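Local coordinates for DUF115 domain-containing protein (Magnetospirillum magneticum AMB-1, PDB 5MU5) that probably transfers sugar onto flagellin as a Maf-type glycosyltransferase, a family involved in formation of the bacterial flagellum, at residues S262-S267 with A401-F406; A268-T273 with G405-Y410; P274-G279 with D296-I301. All blocks are in the same frame, centred on the assembly; numbering follows the deposited sequence.

Contact 1: residues S262-S267 with A401-F406; sequences SILQHS and ALALGF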
ATOM      1  N   SER A 262       4.213  21.672 -18.866  1.00 41.66           N
ATOM      2  CA  SER A 262       5.294  20.776 -19.189  1.00 40.84           C
ATOM      3  C   SER A 262       5.263  19.574 -18.247  1.00 40.32           C
ATOM      4  O   SER A 262       4.493  19.547 -17.289  1.00 40.28           O
ATOM      5  CB  SER A 262       6.620  21.495 -19.088  1.00 40.91           C
ATOM      6  OG  SER A 262       6.687  22.583 -19.985  1.00 41.60           O
ATOM      7  N   ILE A 263       6.090  18.584 -18.559  1.00 40.84           N
ATOM      8  CA  ILE A 263       6.126  17.317 -17.870  1.00 42.31           C
ATOM      9  C   ILE A 263       7.516  17.100 -17.331  1.00 42.52           C
ATOM     10  O   ILE A 263       8.492  17.274 -18.060  1.00 44.08           O
ATOM     11  CB  ILE A 263       5.858  16.155 -18.838  1.00 44.93           C
ATOM     12  CG1 ILE A 263       4.521  16.334 -19.552  1.00 49.05           C
ATOM     13  CG2 ILE A 263       5.839  14.844 -18.072  1.00 47.20           C
ATOM     14  CD1 ILE A 263       3.349  16.481 -18.599  1.00 51.08           C
ATOM     15  N   LEU A 264       7.607  16.701 -16.069  1.00 41.24           N
ATOM     16  CA  LEU A 264       8.886  16.435 -15.429  1.00 42.77           C
ATOM     17  C   LEU A 264       9.561  15.166 -15.963  1.00 43.48           C
ATOM     18  O   LEU A 264       8.917  14.153 -16.203  1.00 44.22           O
ATOM     19  CB  LEU A 264       8.692  16.334 -13.930  1.00 44.35           C
ATOM     20  CG  LEU A 264       9.963  16.204 -13.090  1.00 48.63           C
ATOM     21  CD1 LEU A 264       9.761  16.776 -11.690  1.00 48.67           C
ATOM     22  CD2 LEU A 264      10.401  14.748 -12.984  1.00 51.59           C
ATOM     23  N   GLN A 265      10.880  15.236 -16.097  1.00 44.83           N
ATOM     24  CA  GLN A 265      11.698  14.149 -16.646  1.00 45.59           C
ATOM     25  C   GLN A 265      12.940  13.961 -15.761  1.00 41.08           C
ATOM     26  O   GLN A 265      13.459  14.924 -15.230  1.00 38.60           O
ATOM     27  CB  GLN A 265      12.083  14.523 -18.063  1.00 46.13           C
ATOM     28  CG  GLN A 265      12.577  13.402 -18.920  1.00 51.33           C
ATOM     29  CD  GLN A 265      12.497  13.748 -20.402  1.00 52.26           C
ATOM     30  OE1 GLN A 265      12.253  12.884 -21.237  1.00 60.11           O
ATOM     31  NE2 GLN A 265      12.660  15.014 -20.728  1.00 52.75           N
ATOM     32  N   HIS A 266      13.354  12.713 -15.551  1.00 42.71           N
ATOM     33  CA  HIS A 266      14.546  12.402 -14.780  1.00 42.20           C
ATOM     34  C   HIS A 266      15.750  12.761 -15.593  1.00 44.10           C
ATOM     35  O   HIS A 266      15.762  12.564 -16.783  1.00 46.46           O
ATOM     36  CB  HIS A 266      14.602  10.924 -14.416  1.00 41.94           C
ATOM     37  CG  HIS A 266      13.647  10.548 -13.331  1.00 44.09           C
ATOM     38  ND1 HIS A 266      14.060  10.242 -12.048  1.00 45.32           N
ATOM     39  CD2 HIS A 266      12.297  10.484 -13.317  1.00 44.44           C
ATOM     40  CE1 HIS A 266      13.000   9.976 -11.301  1.00 45.23           C
ATOM     41  NE2 HIS A 266      11.918  10.125 -12.043  1.00 44.39           N
ATOM     42  N   SER A 267      16.759  13.306 -14.939  1.00 48.14           N
ATOM     43  CA  SER A 267      17.974  13.709 -15.596  1.00 51.76           C
ATOM     44  C   SER A 267      19.070  12.689 -15.334  1.00 52.75           C
ATOM     45  O   SER A 267      19.247  12.241 -14.223  1.00 51.58           O
ATOM     46  CB  SER A 267      18.407  15.072 -15.065  1.00 53.76           C
ATOM     47  OG  SER A 267      19.646  15.458 -15.628  1.00 58.82           O
ATOM     48  N   ALA A 401      13.769  17.193  -6.672  1.00 33.16           N
ATOM     49  CA  ALA A 401      15.101  17.790  -6.769  1.00 33.08           C
ATOM     50  C   ALA A 401      16.162  16.781  -7.209  1.00 34.20           C
ATOM     51  O   ALA A 401      17.015  17.085  -8.034  1.00 35.95           O
ATOM     52  CB  ALA A 401      15.493  18.407  -5.446  1.00 32.38           C
ATOM     53  N   LEU A 402      16.093  15.578  -6.657  1.00 33.71           N
ATOM     54  CA  LEU A 402      17.047  14.532  -6.990  1.00 34.61           C
ATOM     55  C   LEU A 402      16.818  14.048  -8.412  1.00 32.75           C
ATOM     56  O   LEU A 402      17.762  13.793  -9.144  1.00 33.67           O
ATOM     57  CB  LEU A 402      16.937  13.365  -5.990  1.00 35.10           C
ATOM     58  CG  LEU A 402      17.385  13.731  -4.578  1.00 35.30           C
ATOM     59  CD1 LEU A 402      16.838  12.725  -3.570  1.00 37.88           C
ATOM     60  CD2 LEU A 402      18.907  13.830  -4.499  1.00 34.80           C
ATOM     61  N   ALA A 403      15.555  13.969  -8.810  1.00 33.34           N
ATOM     62  CA  ALA A 403      15.206  13.539 -10.155  1.00 33.52           C
ATOM     63  C   ALA A 403      15.748  14.519 -11.221  1.00 36.77           C
ATOM     64  O   ALA A 403      16.264  14.095 -12.265  1.00 38.09           O
ATOM     65  CB  ALA A 403      13.708  13.382 -10.263  1.00 32.99           C
ATOM     66  N   LEU A 404      15.672  15.816 -10.930  1.00 35.56           N
ATOM     67  CA  LEU A 404      16.144  16.846 -11.838  1.00 36.72           C
ATOM     68  C   LEU A 404      17.657  16.923 -11.944  1.00 37.29           C
ATOM     69  O   LEU A 404      18.176  17.450 -12.908  1.00 40.39           O
ATOM     70  CB  LEU A 404      15.608  18.198 -11.410  1.00 37.12           C
ATOM     71  CG  LEU A 404      14.095  18.291 -11.515  1.00 37.30           C
ATOM     72  CD1 LEU A 404      13.708  19.672 -11.023  1.00 39.17           C
ATOM     73  CD2 LEU A 404      13.596  18.039 -12.932  1.00 38.41           C
ATOM     74  N   GLY A 405      18.359  16.383 -10.968  1.00 37.16           N
ATOM     75  CA  GLY A 405      19.799  16.290 -11.046  1.00 36.65           C
ATOM     76  C   GLY A 405      20.527  16.920  -9.882  1.00 36.35           C
ATOM     77  O   GLY A 405      21.733  16.797  -9.798  1.00 37.37           O
ATOM     78  N   PHE A 406      19.812  17.605  -8.999  1.00 34.88           N
ATOM     79  CA  PHE A 406      20.446  18.219  -7.848  1.00 37.66           C
ATOM     80  C   PHE A 406      21.001  17.153  -6.907  1.00 37.00           C
ATOM     81  O   PHE A 406      20.422  16.088  -6.759  1.00 36.77           O
ATOM     82  CB  PHE A 406      19.474  19.160  -7.137  1.00 38.36           C
ATOM     83  CG  PHE A 406      19.013  20.300  -8.008  1.00 39.37           C
ATOM     84  CD1 PHE A 406      19.848  21.382  -8.248  1.00 40.15           C
ATOM     85  CD2 PHE A 406      17.775  20.279  -8.600  1.00 38.47           C
ATOM     86  CE1 PHE A 406      19.449  22.417  -9.072  1.00 42.13           C
ATOM     87  CE2 PHE A 406      17.352  21.326  -9.405  1.00 40.93           C
ATOM     88  CZ  PHE A 406      18.183  22.402  -9.632  1.00 42.51           C
TER
HETATM   89  O   HOH W   1      18.567  12.468 -11.511  1.00 34.73           O
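A Schellman motif closes helix 393-404, and at this end His-266 and Ser-267, on the chain that leaves strand 262-263, dock against Ala-403 and Leu-404. Gly-405, with a positive phi of 125°, is the C-prime residue: Phe-406 N turns back to Ala-401 O at 3.0 Å, while Gly-405 N bonds weakly to Leu-402 O. The principle illustrated is that a carbonyl of the last helical turn can be taken by a passing chain. Here Ser-267 N gives its hydrogen to Ala-403 O at 2.8 Å, nearly along the C=O axis and with an N-H...O angle of 165°. The same oxygen receives a CA-H...O contact from His-266 CA at 3.5 Å. A water 2.8 Å from both Ser-267 O and Leu-402 O spans the two segments; with other acceptors close by, it may not serve both at once.

The side chains extend this grip. Chi1 of -75° sets His-266 CG anti to its carbonyl carbon; one face of the ring lies against Ala-403 CB, a CH-pi contact 3.8 Å from the centroid and displaced toward the rim at ND1 and CE1. A hydrogen bond between NE2 and Ser-385 O probably helps fix the turn of the ring. Ser-267 lays CB close to Leu-404 O, at 3.2 Å, while its OG is bonded to Thr-269 O. Deeper in, Leu-264 and Leu-404 cross obliquely, CG of the first meeting CD2 of the second at 4.1 Å.

Around this junction, Leu-264 also packs on Val-365 and Tyr-367 of strand 363-367, Leu-404 leans on Val-525 of helix 515-528, and Gln-265 NE2 bonds to Ser-528 O, so the connecting segment touches helix 393-404, helix 515-528 and the sheet.

Contact 2: residues A268-T273 with G405-Y410; sequences ATQLHT and GFRELY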
ATOM      1  N   ALA A 268      19.811  12.338 -16.371  1.00 59.37           N
ATOM      2  CA  ALA A 268      20.943  11.426 -16.235  1.00 63.18           C
ATOM      3  C   ALA A 268      22.118  12.102 -15.512  1.00 65.24           C
ATOM      4  O   ALA A 268      22.824  11.456 -14.739  1.00 69.90           O
ATOM      5  CB  ALA A 268      21.386  10.942 -17.615  1.00 65.53           C
ATOM      6  N   THR A 269      22.308  13.401 -15.753  1.00 62.46           N
ATOM      7  CA  THR A 269      23.471  14.121 -15.247  1.00 61.64           C
ATOM      8  C   THR A 269      23.196  14.972 -14.015  1.00 57.37           C
ATOM      9  O   THR A 269      22.068  15.339 -13.735  1.00 57.73           O
ATOM     10  CB  THR A 269      24.078  15.026 -16.339  1.00 64.36           C
ATOM     11  OG1 THR A 269      23.070  15.905 -16.837  1.00 61.59           O
ATOM     12  CG2 THR A 269      24.645  14.187 -17.487  1.00 65.39           C
ATOM     13  N   GLN A 270      24.272  15.305 -13.322  1.00 54.59           N
ATOM     14  CA  GLN A 270      24.219  16.014 -12.066  1.00 53.63           C
ATOM     15  C   GLN A 270      24.353  17.508 -12.255  1.00 50.91           C
ATOM     16  O   GLN A 270      25.038  17.966 -13.151  1.00 50.27           O
ATOM     17  CB  GLN A 270      25.369  15.575 -11.178  1.00 54.88           C
ATOM     18  CG  GLN A 270      25.430  14.088 -10.893  1.00 63.78           C
ATOM     19  CD  GLN A 270      26.577  13.747  -9.948  1.00 70.15           C
ATOM     20  OE1 GLN A 270      26.997  14.578  -9.125  1.00 70.39           O
ATOM     21  NE2 GLN A 270      27.094  12.529 -10.064  1.00 71.71           N
ATOM     22  N   LEU A 271      23.714  18.263 -11.373  1.00 46.41           N
ATOM     23  CA  LEU A 271      23.813  19.705 -11.374  1.00 45.95           C
ATOM     24  C   LEU A 271      24.559  20.042 -10.102  1.00 47.23           C
ATOM     25  O   LEU A 271      24.321  19.434  -9.059  1.00 51.49           O
ATOM     26  CB  LEU A 271      22.415  20.322 -11.371  1.00 44.85           C
ATOM     27  CG  LEU A 271      21.538  19.834 -12.528  1.00 46.58           C
ATOM     28  CD1 LEU A 271      20.104  20.310 -12.362  1.00 47.32           C
ATOM     29  CD2 LEU A 271      22.111  20.288 -13.867  1.00 45.61           C
ATOM     30  N   HIS A 272      25.473  20.988 -10.183  1.00 47.80           N
ATOM     31  CA  HIS A 272      26.266  21.371  -9.028  1.00 49.24           C
ATOM     32  C   HIS A 272      25.719  22.542  -8.203  1.00 43.55           C
ATOM     33  O   HIS A 272      26.208  22.783  -7.124  1.00 45.47           O
ATOM     34  CB  HIS A 272      27.705  21.635  -9.451  1.00 53.02           C
ATOM     35  CG  HIS A 272      28.404  20.408  -9.946  1.00 60.30           C
ATOM     36  ND1 HIS A 272      28.710  20.210 -11.276  1.00 64.68           N
ATOM     37  CD2 HIS A 272      28.823  19.298  -9.292  1.00 63.11           C
ATOM     38  CE1 HIS A 272      29.295  19.033 -11.420  1.00 67.31           C
ATOM     39  NE2 HIS A 272      29.376  18.459 -10.232  1.00 65.24           N
ATOM     40  N   THR A 273      24.723  23.265  -8.683  1.00 39.94           N
ATOM     41  CA  THR A 273      24.127  24.312  -7.864  1.00 40.96           C
ATOM     42  C   THR A 273      23.417  23.643  -6.686  1.00 38.96           C
ATOM     43  O   THR A 273      22.693  22.668  -6.869  1.00 36.29           O
ATOM     44  CB  THR A 273      23.086  25.141  -8.639  1.00 41.41           C
ATOM     45  OG1 THR A 273      23.690  25.677  -9.808  1.00 42.50           O
ATOM     46  CG2 THR A 273      22.576  26.302  -7.806  1.00 43.88           C
ATOM     47  N   GLY A 405      18.359  16.383 -10.968  1.00 37.16           N
ATOM     48  CA  GLY A 405      19.799  16.290 -11.046  1.00 36.65           C
ATOM     49  C   GLY A 405      20.527  16.920  -9.882  1.00 36.35           C
ATOM     50  O   GLY A 405      21.733  16.797  -9.798  1.00 37.37           O
ATOM     51  N   PHE A 406      19.812  17.605  -8.999  1.00 34.88           N
ATOM     52  CA  PHE A 406      20.446  18.219  -7.848  1.00 37.66           C
ATOM     53  C   PHE A 406      21.001  17.153  -6.907  1.00 37.00           C
ATOM     54  O   PHE A 406      20.422  16.088  -6.759  1.00 36.77           O
ATOM     55  CB  PHE A 406      19.474  19.160  -7.137  1.00 38.36           C
ATOM     56  CG  PHE A 406      19.013  20.300  -8.008  1.00 39.37           C
ATOM     57  CD1 PHE A 406      19.848  21.382  -8.248  1.00 40.15           C
ATOM     58  CD2 PHE A 406      17.775  20.279  -8.600  1.00 38.47           C
ATOM     59  CE1 PHE A 406      19.449  22.417  -9.072  1.00 42.13           C
ATOM     60  CE2 PHE A 406      17.352  21.326  -9.405  1.00 40.93           C
ATOM     61  CZ  PHE A 406      18.183  22.402  -9.632  1.00 42.51           C
ATOM     62  N   ARG A 407      22.151  17.446  -6.313  1.00 37.58           N
ATOM     63  CA  ARG A 407      22.855  16.504  -5.473  1.00 38.29           C
ATOM     64  C   ARG A 407      23.286  17.062  -4.120  1.00 39.15           C
ATOM     65  O   ARG A 407      23.309  16.316  -3.142  1.00 43.01           O
ATOM     66  CB  ARG A 407      24.036  15.936  -6.240  1.00 39.64           C
ATOM     67  CG  ARG A 407      23.622  15.111  -7.468  1.00 38.69           C
ATOM     68  CD  ARG A 407      22.953  13.808  -7.059  1.00 37.27           C
ATOM     69  NE  ARG A 407      22.519  12.996  -8.205  1.00 36.56           N
ATOM     70  CZ  ARG A 407      21.328  13.058  -8.785  1.00 37.27           C
ATOM     71  NH1 ARG A 407      20.398  13.910  -8.354  1.00 38.38           N
ATOM     72  NH2 ARG A 407      21.045  12.247  -9.791  1.00 36.69           N
ATOM     73  N   GLU A 408      23.591  18.353  -4.057  1.00 37.58           N
ATOM     74  CA  GLU A 408      23.900  19.012  -2.821  1.00 37.92           C
ATOM     75  C   GLU A 408      22.595  19.638  -2.339  1.00 38.19           C
ATOM     76  O   GLU A 408      22.062  20.550  -2.954  1.00 41.37           O
ATOM     77  CB  GLU A 408      24.990  20.049  -3.024  1.00 39.09           C
ATOM     78  CG  GLU A 408      25.591  20.568  -1.717  1.00 41.42           C
ATOM     79  CD  GLU A 408      26.620  21.672  -1.937  1.00 43.74           C
ATOM     80  OE1 GLU A 408      27.283  21.657  -2.988  1.00 50.10           O
ATOM     81  OE2 GLU A 408      26.782  22.544  -1.064  1.00 43.82           O
ATOM     82  N   LEU A 409      22.069  19.115  -1.246  1.00 37.93           N
ATOM     83  CA  LEU A 409      20.748  19.488  -0.758  1.00 38.99           C
ATOM     84  C   LEU A 409      20.816  20.025   0.640  1.00 36.06           C
ATOM     85  O   LEU A 409      21.504  19.463   1.471  1.00 31.49           O
ATOM     86  CB  LEU A 409      19.848  18.253  -0.685  1.00 40.20           C
ATOM     87  CG  LEU A 409      19.075  17.772  -1.897  1.00 44.14           C
ATOM     88  CD1 LEU A 409      19.963  17.543  -3.100  1.00 45.02           C
ATOM     89  CD2 LEU A 409      18.359  16.485  -1.531  1.00 46.28           C
ATOM     90  N   TYR A 410      20.052  21.081   0.896  1.00 36.57           N
ATOM     91  CA  TYR A 410      19.928  21.638   2.230  1.00 35.75           C
ATOM     92  C   TYR A 410      18.465  21.664   2.604  1.00 36.50           C
ATOM     93  O   TYR A 410      17.635  22.214   1.875  1.00 36.19           O
ATOM     94  CB  TYR A 410      20.526  23.030   2.290  1.00 36.19           C
ATOM     95  CG  TYR A 410      22.010  23.016   2.042  1.00 37.86           C
ATOM     96  CD1 TYR A 410      22.516  23.027   0.756  1.00 37.55           C
ATOM     97  CD2 TYR A 410      22.912  22.956   3.097  1.00 39.31           C
ATOM     98  CE1 TYR A 410      23.875  22.988   0.527  1.00 37.55           C
ATOM     99  CE2 TYR A 410      24.275  22.928   2.876  1.00 37.14           C
ATOM    100  CZ  TYR A 410      24.745  22.939   1.590  1.00 37.74           C
ATOM    101  OH  TYR A 410      26.098  22.919   1.360  1.00 37.88           O
TER
HETATM  102  O   HOH W   2      23.378  20.081  -6.543  1.00 38.16           O
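Leu-271 and Gly-405 share the one direct hydrogen bond between the segments: Leu-271 N reaches Gly-405 O at 2.9 Å, fairly straight at the hydrogen (163°) but from above the carbonyl plane. Gly-405 has no side chain where Thr-269 O approaches its CA. A water adds a polar link, donating to Leu-271 O (2.8 Å) and Thr-273 O (2.7 Å) and accepting a hydrogen bond from Arg-407 N (2.9 Å). Arg-407 NH1 also bonds to Phe-406 O at 2.7 Å and to Leu-402 O near the helix end.

Segment 268-273 runs into strand 275-278, and 405-410 enters strand 408-412. These strands are parallel neighbours in the large sheet, so the contact illustrates how two segments can be linked just before regular pairing begins.

Leu-271 CG is anti to its carbonyl carbon (chi1 -55°), and CD1 lies over the centre of one Phe-406 ring face, a CH-pi contact 4.0 Å from the centroid; the carbonyl oxygen Thr-273 O meets the ring edge in plane, 3.4 Å from Phe-406 CD1. Gln-270 crosses Arg-407 at about a right angle, its OE1 3.8 Å from Arg-407 CG, with amide and guanidinium planes 27° apart.

Contact 3: residues P274-G279 with D296-I301; sequences PVFIVG and DRAVII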
ATOM      1  N   PRO A 274      23.632  24.154  -5.473  1.00 37.00           N
ATOM      2  CA  PRO A 274      22.909  23.544  -4.370  1.00 37.38           C
ATOM      3  C   PRO A 274      21.440  23.904  -4.402  1.00 35.53           C
ATOM      4  O   PRO A 274      21.059  24.904  -4.979  1.00 35.38           O
ATOM      5  CB  PRO A 274      23.578  24.118  -3.113  1.00 37.76           C
ATOM      6  CG  PRO A 274      24.451  25.212  -3.566  1.00 39.16           C
ATOM      7  CD  PRO A 274      24.489  25.266  -5.059  1.00 38.32           C
ATOM      8  N   VAL A 275      20.629  23.080  -3.772  1.00 37.09           N
ATOM      9  CA  VAL A 275      19.215  23.334  -3.669  1.00 38.56           C
ATOM     10  C   VAL A 275      18.816  23.416  -2.189  1.00 35.44           C
ATOM     11  O   VAL A 275      19.305  22.653  -1.348  1.00 32.02           O
ATOM     12  CB  VAL A 275      18.401  22.267  -4.443  1.00 40.95           C
ATOM     13  CG1 VAL A 275      18.432  20.930  -3.732  1.00 42.59           C
ATOM     14  CG2 VAL A 275      16.964  22.729  -4.600  1.00 44.24           C
ATOM     15  N   PHE A 276      17.959  24.392  -1.889  1.00 35.48           N
ATOM     16  CA  PHE A 276      17.378  24.561  -0.577  1.00 34.42           C
ATOM     17  C   PHE A 276      15.951  24.082  -0.638  1.00 34.94           C
ATOM     18  O   PHE A 276      15.148  24.647  -1.388  1.00 33.74           O
ATOM     19  CB  PHE A 276      17.349  26.014  -0.131  1.00 35.51           C
ATOM     20  CG  PHE A 276      18.688  26.614   0.100  1.00 36.71           C
ATOM     21  CD1 PHE A 276      19.856  25.843   0.098  1.00 36.11           C
ATOM     22  CD2 PHE A 276      18.779  27.954   0.361  1.00 36.30           C
ATOM     23  CE1 PHE A 276      21.069  26.422   0.342  1.00 37.98           C
ATOM     24  CE2 PHE A 276      20.001  28.536   0.602  1.00 37.99           C
ATOM     25  CZ  PHE A 276      21.142  27.780   0.590  1.00 38.32           C
ATOM     26  N   ILE A 277      15.657  23.032   0.127  1.00 34.71           N
ATOM     27  CA  ILE A 277      14.320  22.454   0.201  1.00 36.13           C
ATOM     28  C   ILE A 277      13.716  22.968   1.475  1.00 34.22           C
ATOM     29  O   ILE A 277      14.259  22.749   2.544  1.00 35.65           O
ATOM     30  CB  ILE A 277      14.388  20.929   0.178  1.00 39.40           C
ATOM     31  CG1 ILE A 277      14.830  20.490  -1.219  1.00 41.38           C
ATOM     32  CG2 ILE A 277      13.029  20.327   0.495  1.00 41.50           C
ATOM     33  CD1 ILE A 277      15.474  19.138  -1.272  1.00 44.65           C
ATOM     34  N   VAL A 278      12.601  23.670   1.350  1.00 32.28           N
ATOM     35  CA  VAL A 278      12.034  24.387   2.461  1.00 33.94           C
ATOM     36  C   VAL A 278      10.655  23.865   2.779  1.00 34.71           C
ATOM     37  O   VAL A 278       9.758  23.960   1.962  1.00 34.26           O
ATOM     38  CB  VAL A 278      11.908  25.895   2.151  1.00 35.92           C
ATOM     39  CG1 VAL A 278      11.478  26.649   3.384  1.00 35.95           C
ATOM     40  CG2 VAL A 278      13.235  26.453   1.658  1.00 36.02           C
ATOM     41  N   GLY A 279      10.503  23.322   3.985  1.00 36.69           N
ATOM     42  CA  GLY A 279       9.207  22.881   4.487  1.00 35.20           C
ATOM     43  C   GLY A 279       8.571  23.921   5.388  1.00 36.25           C
ATOM     44  O   GLY A 279       9.106  25.027   5.588  1.00 35.28           O
ATOM     45  N   ASP A 296      20.504  33.994  -4.168  1.00 44.75           N
ATOM     46  CA  ASP A 296      21.075  34.333  -5.471  1.00 48.23           C
ATOM     47  C   ASP A 296      21.922  33.200  -6.107  1.00 47.82           C
ATOM     48  O   ASP A 296      22.066  33.162  -7.344  1.00 47.23           O
ATOM     49  CB  ASP A 296      21.858  35.652  -5.404  1.00 51.14           C
ATOM     50  CG  ASP A 296      23.044  35.585  -4.463  1.00 57.99           C
ATOM     51  OD1 ASP A 296      23.051  34.732  -3.537  1.00 62.65           O
ATOM     52  OD2 ASP A 296      23.975  36.405  -4.636  1.00 66.38           O
ATOM     53  N   ARG A 297      22.444  32.286  -5.283  1.00 43.97           N
ATOM     54  CA  ARG A 297      23.273  31.182  -5.758  1.00 45.08           C
ATOM     55  C   ARG A 297      22.827  29.771  -5.324  1.00 43.89           C
ATOM     56  O   ARG A 297      23.603  28.809  -5.377  1.00 45.33           O
ATOM     57  CB  ARG A 297      24.727  31.410  -5.385  1.00 48.29           C
ATOM     58  CG  ARG A 297      25.024  31.396  -3.899  1.00 52.74           C
ATOM     59  CD  ARG A 297      26.452  31.860  -3.670  1.00 58.81           C
ATOM     60  NE  ARG A 297      26.677  32.301  -2.301  1.00 67.83           N
ATOM     61  CZ  ARG A 297      26.244  33.456  -1.795  1.00 76.38           C
ATOM     62  NH1 ARG A 297      25.539  34.307  -2.545  1.00 80.09           N
ATOM     63  NH2 ARG A 297      26.505  33.758  -0.525  1.00 77.59           N
ATOM     64  N   ALA A 298      21.570  29.638  -4.931  1.00 41.48           N
ATOM     65  CA  ALA A 298      20.993  28.331  -4.646  1.00 38.49           C
ATOM     66  C   ALA A 298      19.591  28.262  -5.217  1.00 38.36           C
ATOM     67  O   ALA A 298      18.907  29.275  -5.317  1.00 38.96           O
ATOM     68  CB  ALA A 298      20.957  28.071  -3.155  1.00 38.31           C
ATOM     69  N   VAL A 299      19.141  27.063  -5.563  1.00 35.93           N
ATOM     70  CA  VAL A 299      17.789  26.916  -6.081  1.00 35.93           C
ATOM     71  C   VAL A 299      16.869  26.751  -4.888  1.00 35.83           C
ATOM     72  O   VAL A 299      17.147  25.923  -4.042  1.00 35.97           O
ATOM     73  CB  VAL A 299      17.716  25.722  -7.039  1.00 36.12           C
ATOM     74  CG1 VAL A 299      16.272  25.388  -7.401  1.00 35.85           C
ATOM     75  CG2 VAL A 299      18.554  26.051  -8.271  1.00 35.57           C
ATOM     76  N   ILE A 300      15.814  27.563  -4.798  1.00 36.77           N
ATOM     77  CA  ILE A 300      14.870  27.476  -3.687  1.00 37.11           C
ATOM     78  C   ILE A 300      13.662  26.644  -4.100  1.00 36.32           C
ATOM     79  O   ILE A 300      12.942  27.011  -5.026  1.00 34.62           O
ATOM     80  CB  ILE A 300      14.346  28.846  -3.245  1.00 39.12           C
ATOM     81  CG1 ILE A 300      15.481  29.829  -2.964  1.00 40.20           C
ATOM     82  CG2 ILE A 300      13.449  28.697  -2.025  1.00 39.70           C
ATOM     83  CD1 ILE A 300      16.506  29.368  -1.960  1.00 41.52           C
ATOM     84  N   ILE A 301      13.472  25.514  -3.430  1.00 33.91           N
ATOM     85  CA  ILE A 301      12.320  24.665  -3.648  1.00 34.42           C
ATOM     86  C   ILE A 301      11.415  24.835  -2.428  1.00 35.94           C
ATOM     87  O   ILE A 301      11.771  24.459  -1.302  1.00 36.83           O
ATOM     88  CB  ILE A 301      12.731  23.205  -3.861  1.00 37.12           C
ATOM     89  CG1 ILE A 301      13.522  23.106  -5.158  1.00 39.32           C
ATOM     90  CG2 ILE A 301      11.505  22.301  -3.927  1.00 39.14           C
ATOM     91  CD1 ILE A 301      13.871  21.707  -5.577  1.00 40.58           C
TER
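Val-275 takes the rarer arrangement, with CG1 in the crowded position between backbone N and carbonyl carbon (chi1 72°) and CG2 anti to the backbone N. That CG2 presses on Ile-301 CD1 at 3.4 Å, closer than usual van der Waals contact, and also touches Val-299 CG1 at 3.9 Å. Ile-300 turns back at chi2 (-55°), which places CD1 at 3.5 Å from Phe-276 CD2. The Phe-276 ring thus meets Ile-300 of strand 299-303 and also Ala-298 just before it. Ala-298 CB stands over the centre of one ring face, 3.8 Å from the centroid, a CH-pi contact in which CB sits close to the ring normal.

Between the two segments, four backbone bonds form the parallel ladder. Val-299 N gives to Pro-274 O, Phe-276 N to Val-299 O at 2.8 Å, Ile-301 N to Phe-276 O at 2.8 Å, and Val-278 N to Ile-301 O at 2.9 Å. Phe-276 thus uses both its N-H and its C=O toward this strand, whereas Val-275 and Ile-277 bond with strand 408-412.

The two faces of the sheet meet different neighbours. On the face of Phe-276, the ring packs on Ile-291 and Asn-294 of helix 284-294 and lies edge-to-face with Phe-412. On the face of Val-275, Ile-277, Val-299 and Ile-301, Ala-401 of helix 393-404 packs on Ile-301 and Phe-406 on Val-299, with Leu-409 and Met-321 alongside on the flanking strands. Two adjacent parallel strands joined through a helix packed on one face make a textbook beta-alpha-beta crossover, here strand 275-278, helix 284-294 and strand 299-303, the repeated unit from which Rossmann-like alpha/beta folds are built.

How the contacts relate
All three contacts serve one large sheet and fall in the MptE-like family region, and all contain a CH-pi contact, yet their chemistry changes with depth. Contact 3 is buried: a regular ladder of backbone bonds flanked by hydrocarbon and one aromatic ring. Contacts 1 and 2 are only partly buried, and a single direct backbone bond with a bridging water sets them apart. They follow one another along the same two stretches of the chain and share Gly-405 and Phe-406, where helix 393-404 gives way to strand 408-412. That strand then pairs with 275-278, Tyr-410 bonding to Val-275 and Ile-277. In sequence, contact 3 is nested within the loops closed by the other two.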